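Local coordinates for 3-phytase (Klebsiella pneumoniae, PDB 2WNH), which probably removes phosphate groups hydrolytically from inositol hexakisphosphate (phytate), as histidine acid phosphatases with 3-phytase activity do, at residues 67-70 / 71-75; 204-207 / 208-211; 245-248 / 249-252. The protein carries 3 engineered substitutions. All blocks are in the same frame, centred on the assembly; numbering follows the deposited sequence.

All three contacts lie along single helices, but in different parts of the fold. Contact 1, on helix 58-77, packs beside the large mixed sheet; contacts 2 and 3 lie on the other side of the chain's centre, with about 33 Å between the centres of contacts 1 and 2. Contacts 2 and 3 touch each other, Ala208 CB meeting Asn248 CB at 3.5 Å where helices 204-219 and 243-250 pack together. Contact 2 is the most buried and mainly apolar, built from methionine and valine. Contact 1 mixes a buried salt bridge with a more exposed polar side. Contact 3 closes a helix end, using a serine hydroxyl, a carbonyl that accepts two donors and a water between two carboxylates.

Contact 1 (67-70 / 71-75); sequences KGRE and EGQHY
Glu71 reaches back along helix 58-77 to Lys67, one turn earlier, and closes an i/i+4 salt bridge with 2.8 Å between Lys67 NZ and Glu71 OE1. The glutamate chain runs extended, with CG trans to the backbone N (chi1 -167°). The lysine bends at its second torsion, which carries the ammonium over the carboxylate, so that OE1 is met from above its plane, 45° out of it. At its root, Glu71 CB rests 3.3 Å from Lys67 O, the carbonyl that also accepts the Glu71 N-H. Glu71 OE2 and Glu21 OE1 come close as like charges, and Lys67 NZ, paired with both glutamates, probably eases that repulsion.

The more exposed side is different. Glu70, bent at its second torsion, runs alongside Gln73, the carboxylate and amide planes turned 80° to each other. Their OE1 atoms stand 3.4 Å apart, two acceptors that form no bond. Gln73 CG packs 3.3 Å from Arg69 O, which accepts the Gln73 N-H, and Gln73 NE2 lies 3.7 Å from Arg69 CG, the two side chains side by side. Arg69 also packs on Leu351 of the second subunit.

Against the mixed sheet, Lys67 touches Gln341 of strand 334-342 and Ser320 of strand 320-328, and Tyr75 extends the contact to Leu16 and Val19 of strand 14-24 and Val322 of strand 320-328.

Contact 2 (204-207 / 208-211); sequences LSVM and ANMV
Met210 curls its thioether back over Val206 and Met207, an i/i+3 and i/i+4 apolar cluster on the opening turns of helix 204-219, whose peptides follow the alpha-helical i/i+4 pattern of hydrogen bonds from Leu204 O onward. The side chain leaves the helix with CB 3.3 Å from Met207 O. CG, set trans to the carbonyl carbon (chi1 -72°), then passes 3.5 Å from Val206 O, the carbonyl to which the Met210 N-H is bonded. The chain stays extended as far as SD and turns sharply there, with chi3 at -94°. That bend swings the terminal methyl back against the preceding turn, where CE lies 3.3 Å from Met207 CA and 3.6 Å from Met207 CG. CE also reaches Val206 CG1 at 4.1 Å. One methyl thus bridges two neighbouring residues of the previous turn and lies over the backbone between them.

Ile184 extends this apolar patch from a loop, and Ile38 of helix 32-42 packs on Met210. Met207 and Val211 both touch Leu171 of helix 165-175, so a loop and helices 32-42 and 165-175 cover these side chains, while Leu204 and Ala208 pack on helix 243-250. Ser205 OG is bonded to Ile201 O, just before the helix.

On the flank next to the valine, Asn209 leans on the backbone through its root, with Asn209 CB only 3.2 Å from Val206 O.

Contact 3 (245-248 / 249-252); sequences LTEN and YDLS
Tyr249 lies side by side with Leu245, one helical turn apart and pointing the same way, Leu245 CD1 reaching Tyr249 CE1 at 4.0 Å. The ring also offers an edge to the backbone: Tyr249 CD1 is 3.3 Å from Leu245 O, which lies near the ring plane and accepts the Tyr249 N-H. Ala295 and Arg298 of helix 291-301 also touch the tyrosine.

Past Asp250 the helix ends, and Asn248 O gathers two donors from opposite faces of its carbonyl plane. Ser252 OG bonds to it at 2.8 Å, 40° out of the plane, with the hydroxyl placed between the backbone N and the carbonyl carbon (chi1 57°). Leu251 N approaches from the other face at 3.2 Å, and its link to Glu247 O is only weak. A water joins Ser252 OG to Asn248 OD1, weakly at the latter.

Glu247 OE1 and Asp250 OD2 stand 4.3 Å apart, and a second water donates to both, at 2.7 Å each. With Arg160 on Glu247 OE2, Arg312 on Asp250 OD2 and a sodium ion about 4 Å from the Glu247 side chain, both carboxylates probably remain ionised, their repulsion eased by water and nearby positive charge.

Contact 1 (67-70 / 71-75)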
loop_
_atom_site.group_PDB
_atom_site.type_symbol
_atom_site.label_atom_id
_atom_site.label_comp_id
_atom_site.label_asym_id
_atom_site.label_seq_id
_atom_site.Cartn_x
_atom_site.Cartn_y
_atom_site.Cartn_z
ATOM N N LYS B 67 -5.330 17.156 7.509
ATOM C CA LYS B 67 -4.319 17.804 8.340
ATOM C C LYS B 67 -3.591 16.781 9.246
ATOM O O LYS B 67 -2.351 16.796 9.317
ATOM C CB LYS B 67 -4.997 18.930 9.142
ATOM C CG LYS B 67 -4.049 19.791 10.009
ATOM C CD LYS B 67 -3.925 19.191 11.376
ATOM C CE LYS B 67 -3.198 20.127 12.339
ATOM N NZ LYS B 67 -3.329 19.477 13.702
ATOM N N GLY B 68 -4.346 15.897 9.909
ATOM C CA GLY B 68 -3.766 14.872 10.785
ATOM C C GLY B 68 -2.809 13.941 10.019
ATOM O O GLY B 68 -1.760 13.546 10.536
ATOM N N ARG B 69 -3.172 13.590 8.801
ATOM C CA ARG B 69 -2.345 12.672 7.997
ATOM C C ARG B 69 -0.998 13.297 7.681
ATOM O O ARG B 69 0.052 12.676 7.898
ATOM C CB ARG B 69 -3.045 12.298 6.683
ATOM C CG ARG B 69 -2.193 11.380 5.785
ATOM C CD ARG B 69 -2.855 11.050 4.444
ATOM N NE ARG B 69 -4.260 10.606 4.514
ATOM C CZ ARG B 69 -4.758 9.710 5.364
ATOM N NH1 ARG B 69 -3.999 9.159 6.314
ATOM N NH2 ARG B 69 -6.053 9.401 5.294
ATOM N N GLU B 70 -1.016 14.542 7.212
ATOM C CA GLU B 70 0.248 15.222 6.891
ATOM C C GLU B 70 1.079 15.451 8.169
ATOM O O GLU B 70 2.302 15.315 8.146
ATOM C CB GLU B 70 -0.031 16.515 6.133
ATOM C CG GLU B 70 -0.794 16.300 4.817
ATOM C CD GLU B 70 -0.049 15.425 3.804
ATOM O OE1 GLU B 70 1.204 15.476 3.757
ATOM O OE2 GLU B 70 -0.725 14.706 3.035
ATOM N N GLU B 71 0.401 15.748 9.279
ATOM C CA GLU B 71 1.052 15.955 10.575
ATOM C C GLU B 71 1.738 14.682 11.073
ATOM O O GLU B 71 2.885 14.723 11.559
ATOM C CB GLU B 71 0.013 16.420 11.604
ATOM C CG GLU B 71 0.641 16.954 12.872
ATOM C CD GLU B 71 -0.379 17.481 13.863
ATOM O OE1 GLU B 71 -1.597 17.318 13.635
ATOM O OE2 GLU B 71 0.076 18.015 14.900
ATOM N N GLY B 72 1.040 13.546 10.987
ATOM C CA GLY B 72 1.653 12.287 11.420
ATOM C C GLY B 72 2.884 11.956 10.576
ATOM O O GLY B 72 3.923 11.507 11.104
ATOM N N GLN B 73 2.782 12.191 9.264
ATOM C CA GLN B 73 3.922 11.947 8.366
ATOM C C GLN B 73 5.097 12.853 8.757
ATOM O O GLN B 73 6.249 12.409 8.791
ATOM C CB GLN B 73 3.520 12.139 6.892
ATOM C CG GLN B 73 2.536 11.060 6.397
ATOM C CD GLN B 73 1.993 11.298 4.994
ATOM O OE1 GLN B 73 2.343 12.284 4.329
ATOM N NE2 GLN B 73 1.138 10.362 4.519
ATOM N N HIS B 74 4.792 14.116 9.054
ATOM C CA HIS B 74 5.807 15.107 9.423
ATOM C C HIS B 74 6.546 14.684 10.690
ATOM O O HIS B 74 7.767 14.707 10.739
ATOM C CB HIS B 74 5.144 16.490 9.578
ATOM C CG HIS B 74 6.024 17.534 10.187
ATOM N ND1 HIS B 74 7.091 18.098 9.517
ATOM C CD2 HIS B 74 5.960 18.159 11.390
ATOM C CE1 HIS B 74 7.662 19.009 10.289
ATOM N NE2 HIS B 74 6.999 19.061 11.434
ATOM N N TYR B 75 5.805 14.281 11.720
ATOM C CA TYR B 75 6.418 13.865 12.970
ATOM C C TYR B 75 7.143 12.508 12.926
ATOM O O TYR B 75 8.061 12.280 13.721
ATOM C CB TYR B 75 5.425 13.982 14.136
ATOM C CG TYR B 75 5.082 15.417 14.515
ATOM C CD1 TYR B 75 6.076 16.436 14.549
ATOM C CD2 TYR B 75 3.768 15.770 14.872
ATOM C CE1 TYR B 75 5.745 17.777 14.925
ATOM C CE2 TYR B 75 3.440 17.096 15.232
ATOM C CZ TYR B 75 4.439 18.094 15.241
ATOM O OH TYR B 75 4.121 19.386 15.631
#

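Contact 2 (204-207 / 208-211)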
loop_
_atom_site.group_PDB
_atom_site.type_symbol
_atom_site.label_atom_id
_atom_site.label_comp_id
_atom_site.label_asym_id
_atom_site.label_seq_id
_atom_site.Cartn_x
_atom_site.Cartn_y
_atom_site.Cartn_z
ATOM N N LEU B 204 -23.178 43.666 17.152
ATOM C CA LEU B 204 -21.890 43.084 16.781
ATOM C C LEU B 204 -21.807 41.584 17.065
ATOM O O LEU B 204 -21.358 40.818 16.206
ATOM C CB LEU B 204 -20.748 43.801 17.512
ATOM C CG LEU B 204 -19.326 43.250 17.296
ATOM C CD1 LEU B 204 -18.954 43.252 15.821
ATOM C CD2 LEU B 204 -18.319 44.058 18.057
ATOM N N SER B 205 -22.245 41.161 18.244
ATOM C CA SER B 205 -22.097 39.752 18.602
ATOM C C SER B 205 -22.865 38.856 17.637
ATOM O O SER B 205 -22.328 37.840 17.197
ATOM C CB SER B 205 -22.451 39.461 20.069
ATOM O OG SER B 205 -23.818 39.713 20.338
ATOM N N VAL B 206 -24.099 39.237 17.291
ATOM C CA VAL B 206 -24.896 38.443 16.356
ATOM C C VAL B 206 -24.330 38.550 14.935
ATOM O O VAL B 206 -24.294 37.562 14.214
ATOM C CB VAL B 206 -26.405 38.766 16.429
ATOM C CG1 VAL B 206 -27.196 37.889 15.444
ATOM C CG2 VAL B 206 -26.925 38.511 17.850
ATOM N N MET B 207 -23.850 39.732 14.547
ATOM C CA MET B 207 -23.152 39.857 13.268
ATOM C C MET B 207 -21.968 38.901 13.180
ATOM O O MET B 207 -21.737 38.283 12.136
ATOM C CB MET B 207 -22.691 41.283 13.011
ATOM C CG MET B 207 -23.827 42.175 12.512
ATOM S SD MET B 207 -23.260 43.845 12.200
ATOM C CE MET B 207 -24.129 44.730 13.486
ATOM N N ALA B 208 -21.231 38.791 14.280
ATOM C CA ALA B 208 -20.101 37.852 14.356
ATOM C C ALA B 208 -20.569 36.398 14.195
ATOM O O ALA B 208 -19.893 35.621 13.502
ATOM C CB ALA B 208 -19.336 38.046 15.679
ATOM N N ASN B 209 -21.699 36.040 14.812
ATOM C CA ASN B 209 -22.337 34.732 14.612
ATOM C C ASN B 209 -22.641 34.499 13.126
ATOM O O ASN B 209 -22.492 33.386 12.614
ATOM C CB ASN B 209 -23.695 34.620 15.347
ATOM C CG ASN B 209 -23.586 34.552 16.862
ATOM O OD1 ASN B 209 -24.553 34.902 17.567
ATOM N ND2 ASN B 209 -22.449 34.080 17.380
ATOM N N MET B 210 -23.128 35.544 12.448
ATOM C CA MET B 210 -23.459 35.434 11.024
ATOM C C MET B 210 -22.213 35.190 10.170
ATOM O O MET B 210 -22.213 34.313 9.316
ATOM C CB MET B 210 -24.209 36.685 10.542
ATOM C CG MET B 210 -25.623 36.772 11.063
ATOM S SD MET B 210 -26.383 38.316 10.467
ATOM C CE MET B 210 -26.054 39.378 11.827
ATOM N N VAL B 211 -21.164 35.980 10.400
ATOM C CA VAL B 211 -19.896 35.855 9.674
ATOM C C VAL B 211 -19.239 34.481 9.889
ATOM O O VAL B 211 -18.788 33.869 8.933
ATOM C CB VAL B 211 -18.939 37.005 10.038
ATOM C CG1 VAL B 211 -17.512 36.745 9.517
ATOM C CG2 VAL B 211 -19.494 38.322 9.484
#

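Contact 3 (245-248 / 249-252)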
loop_
_atom_site.group_PDB
_atom_site.type_symbol
_atom_site.label_atom_id
_atom_site.label_comp_id
_atom_site.label_asym_id
_atom_site.label_seq_id
_atom_site.Cartn_x
_atom_site.Cartn_y
_atom_site.Cartn_z
ATOM N N LEU B 245 -15.681 39.670 12.864
ATOM C CA LEU B 245 -15.426 38.569 13.769
ATOM C C LEU B 245 -14.232 38.920 14.660
ATOM O O LEU B 245 -14.281 38.702 15.857
ATOM C CB LEU B 245 -15.212 37.287 12.950
ATOM C CG LEU B 245 -15.215 35.937 13.664
ATOM C CD1 LEU B 245 -16.488 35.670 14.437
ATOM C CD2 LEU B 245 -14.989 34.863 12.567
ATOM N N THR B 246 -13.189 39.494 14.067
ATOM C CA THR B 246 -12.035 40.003 14.798
ATOM C C THR B 246 -12.479 41.036 15.827
ATOM O O THR B 246 -12.045 40.998 16.977
ATOM C CB THR B 246 -10.973 40.612 13.855
ATOM O OG1 THR B 246 -10.390 39.576 13.046
ATOM C CG2 THR B 246 -9.865 41.309 14.635
ATOM N N GLU B 247 -13.341 41.959 15.411
ATOM C CA GLU B 247 -13.819 42.997 16.342
ATOM C C GLU B 247 -14.542 42.370 17.547
ATOM O O GLU B 247 -14.279 42.742 18.713
ATOM C CB GLU B 247 -14.718 43.992 15.591
ATOM C CG GLU B 247 -15.155 45.207 16.436
ATOM C CD GLU B 247 -14.201 46.389 16.347
ATOM O OE1 GLU B 247 -13.039 46.221 15.933
ATOM O OE2 GLU B 247 -14.626 47.518 16.702
ATOM N N ASN B 248 -15.444 41.417 17.286
ATOM C CA ASN B 248 -16.154 40.761 18.380
ATOM C C ASN B 248 -15.212 40.006 19.309
ATOM O O ASN B 248 -15.365 40.056 20.522
ATOM C CB ASN B 248 -17.254 39.826 17.869
ATOM C CG ASN B 248 -18.243 39.430 18.963
ATOM O OD1 ASN B 248 -18.480 38.245 19.219
ATOM N ND2 ASN B 248 -18.823 40.423 19.615
ATOM N N TYR B 249 -14.243 39.302 18.731
ATOM C CA TYR B 249 -13.207 38.660 19.546
ATOM C C TYR B 249 -12.435 39.657 20.424
ATOM O O TYR B 249 -12.245 39.410 21.614
ATOM C CB TYR B 249 -12.237 37.833 18.679
ATOM C CG TYR B 249 -12.703 36.411 18.543
ATOM C CD1 TYR B 249 -13.828 36.102 17.787
ATOM C CD2 TYR B 249 -12.056 35.384 19.214
ATOM C CE1 TYR B 249 -14.286 34.790 17.680
ATOM C CE2 TYR B 249 -12.506 34.065 19.115
ATOM C CZ TYR B 249 -13.615 33.782 18.358
ATOM O OH TYR B 249 -14.054 32.489 18.255
ATOM N N ASP B 250 -11.982 40.766 19.839
ATOM C CA ASP B 250 -11.263 41.786 20.605
ATOM C C ASP B 250 -12.031 42.148 21.871
ATOM O O ASP B 250 -11.424 42.399 22.909
ATOM C CB ASP B 250 -11.041 43.053 19.782
ATOM C CG ASP B 250 -9.989 42.895 18.708
ATOM O OD1 ASP B 250 -9.166 41.932 18.751
ATOM O OD2 ASP B 250 -9.981 43.762 17.792
ATOM N N LEU B 251 -13.363 42.134 21.789
ATOM C CA LEU B 251 -14.225 42.663 22.856
ATOM C C LEU B 251 -14.907 41.581 23.665
ATOM O O LEU B 251 -15.786 41.870 24.467
ATOM C CB LEU B 251 -15.273 43.637 22.269
ATOM C CG LEU B 251 -14.728 44.850 21.524
ATOM C CD1 LEU B 251 -15.877 45.745 21.006
ATOM C CD2 LEU B 251 -13.740 45.647 22.383
ATOM N N SER B 252 -14.500 40.322 23.460
ATOM C CA SER B 252 -15.017 39.222 24.263
ATOM C C SER B 252 -13.888 38.323 24.775
ATOM O O SER B 252 -13.297 38.586 25.824
ATOM C CB SER B 252 -16.099 38.420 23.513
ATOM O OG SER B 252 -15.626 37.892 22.267
HETATM O O HOH W 1 -10.816 44.841 15.409
HETATM O O HOH W 2 -17.125 35.828 21.275
#